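Local coordinates for tRNA (adenine(58)-N(1))-methyltransferase TrmI (PDB 2PWY), which catalyses S-adenosyl-L-methionine-dependent methylation of N1 of adenosine 58 in tRNA and is required for cell growth at extreme temperatures, at residues Arg75-Thr80 against Thr105-Leu110. Sequence-based numbering, arbitrary orientation.
Sequences RSATPT and TGSGGL. With SAH (S-adenosyl-L-homocysteine), chain E.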
# COMPACT_ATOMS: atom_id res chain seq x y z
N ARG A 75 -8.43 -20.23 -19.81
CA ARG A 75 -7.52 -20.87 -18.86
C ARG A 75 -8.14 -22.09 -18.19
O ARG A 75 -9.36 -22.22 -18.13
CB ARG A 75 -7.05 -19.87 -17.79
CG ARG A 75 -8.04 -19.58 -16.66
CD ARG A 75 -9.08 -18.53 -17.03
NE ARG A 75 -8.49 -17.41 -17.78
CZ ARG A 75 -7.91 -16.35 -17.23
NH1 ARG A 75 -7.41 -15.40 -18.02
NH2 ARG A 75 -7.82 -16.23 -15.91
N SER A 76 -7.29 -22.98 -17.69
CA SER A 76 -7.73 -23.93 -16.68
C SER A 76 -7.12 -23.45 -15.37
O SER A 76 -7.81 -22.83 -14.55
CB SER A 76 -7.35 -25.38 -17.03
OG SER A 76 -5.95 -25.50 -17.22
N ALA A 77 -5.81 -23.66 -15.22
CA ALA A 77 -5.06 -23.06 -14.12
C ALA A 77 -5.03 -21.53 -14.27
O ALA A 77 -4.79 -21.01 -15.35
CB ALA A 77 -3.65 -23.62 -14.09
N THR A 78 -5.30 -20.82 -13.18
CA THR A 78 -5.22 -19.36 -13.21
C THR A 78 -3.78 -18.89 -13.50
O THR A 78 -2.83 -19.32 -12.82
CB THR A 78 -5.77 -18.72 -11.91
OG1 THR A 78 -7.13 -19.16 -11.70
CG2 THR A 78 -5.75 -17.20 -12.00
N PRO A 79 -3.60 -18.04 -14.53
CA PRO A 79 -2.24 -17.62 -14.83
C PRO A 79 -1.69 -16.65 -13.80
O PRO A 79 -2.45 -16.00 -13.08
CB PRO A 79 -2.35 -16.90 -16.19
CG PRO A 79 -3.80 -16.75 -16.47
CD PRO A 79 -4.61 -17.44 -15.42
N THR A 80 -0.36 -16.58 -13.73
CA THR A 80 0.34 -15.55 -12.97
C THR A 80 -0.18 -14.18 -13.40
O THR A 80 -0.35 -13.93 -14.60
CB THR A 80 1.85 -15.63 -13.26
OG1 THR A 80 2.30 -16.97 -13.04
CG2 THR A 80 2.64 -14.66 -12.39
N THR A 105 3.80 -25.13 -16.14
CA THR A 105 3.36 -24.33 -17.30
C THR A 105 2.00 -23.67 -17.05
O THR A 105 1.79 -22.50 -17.39
CB THR A 105 3.34 -25.16 -18.61
OG1 THR A 105 4.51 -25.99 -18.66
CG2 THR A 105 3.34 -24.25 -19.83
N GLY A 106 1.08 -24.43 -16.45
CA GLY A 106 -0.23 -23.92 -16.07
C GLY A 106 -1.07 -23.60 -17.30
O GLY A 106 -1.48 -24.51 -18.01
N SER A 107 -1.32 -22.30 -17.52
CA SER A 107 -2.04 -21.83 -18.71
C SER A 107 -1.15 -21.03 -19.66
O SER A 107 -1.63 -20.45 -20.63
CB SER A 107 -3.28 -21.02 -18.31
OG SER A 107 -4.22 -21.90 -17.71
N GLY A 108 0.15 -21.00 -19.37
CA GLY A 108 1.14 -20.36 -20.24
C GLY A 108 1.32 -18.86 -20.09
O GLY A 108 2.02 -18.24 -20.89
N GLY A 109 0.72 -18.28 -19.05
CA GLY A 109 0.84 -16.83 -18.86
C GLY A 109 2.26 -16.42 -18.54
O GLY A 109 2.86 -15.62 -19.26
N LEU A 110 2.81 -16.98 -17.47
CA LEU A 110 4.21 -16.71 -17.12
C LEU A 110 5.15 -17.18 -18.25
O LEU A 110 6.13 -16.52 -18.57
CB LEU A 110 4.57 -17.36 -15.77
CG LEU A 110 6.00 -17.11 -15.28
CD1 LEU A 110 6.32 -15.62 -15.25
CD2 LEU A 110 6.27 -17.80 -13.91
N SAH E . 2.28 -19.63 -14.03
CA SAH E . 1.19 -20.38 -14.74
CB SAH E . 0.18 -20.94 -13.76
CG SAH E . 0.72 -22.14 -12.98
SD SAH E . -0.61 -22.92 -12.03
C SAH E . 0.54 -19.45 -15.75
O SAH E . 0.85 -18.25 -15.78
OXT SAH E . -0.30 -19.88 -16.55
C5' SAH E . 0.40 -24.25 -11.33
C4' SAH E . 0.58 -25.41 -12.32
O4' SAH E . 1.66 -26.21 -11.89
C3' SAH E . -0.62 -26.36 -12.43
O3' SAH E . -0.96 -26.48 -13.81
C2' SAH E . -0.12 -27.68 -11.85
O2' SAH E . -0.62 -28.82 -12.52
C1' SAH E . 1.36 -27.58 -12.09
N9 SAH E . 2.26 -28.29 -11.16
C8 SAH E . 2.21 -28.28 -9.80
N7 SAH E . 3.28 -28.98 -9.35
C5 SAH E . 4.03 -29.39 -10.39
C6 SAH E . 5.22 -30.13 -10.49
N6 SAH E . 5.85 -30.57 -9.39
N1 SAH E . 5.73 -30.38 -11.75
C2 SAH E . 5.09 -29.93 -12.88
N3 SAH E . 3.91 -29.22 -12.78
C4 SAH E . 3.40 -28.95 -11.55
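S107 sets its hydroxyl in the bend of R75-T80, with R75 CB alongside OG. OG stands anti to its own carbonyl carbon (chi1 -69°), where it donates to A77 O at 2.6 Å, in the carbonyl plane and on a lone pair. The same OG accepts a longer bond from S76 N (3.3 Å, 141° at the hydrogen), so one buried hydroxyl clasps the loop at two points. Replacing S107 by an alanine would probably loosen this part of the loop over the ligand, since both bonds run through OG.

Between the two segments lies the amino-acid end of S-adenosylhomocysteine. Its OXT accepts from S107 N at 2.8 Å and from G109 N at 3.1 Å. The other carboxylate oxygen, ligand O, accepts from L110 N at 2.9 Å and, across the contact, from T80 N. The ligand amine donates to T80 OG1 (2.8 Å), which also bonds D173. A77 CB rests on the ligand sulfur, SD, at 3.7 Å. A CB at G106 would clash with the ligand, and one at G109 with P79 CB.

Residues 105-110 hold the glycine-rich loop between strand 99-103 and helix 109-118 of a class I methyltransferase; 75-80 precedes helix 82-91. Four backbone N-H groups, two at the start of helix 109-118, would probably favour a carboxylate, and the T80 hydroxyl with D173 a protonated amine, consistent with recognition of a zwitterionic methionine end.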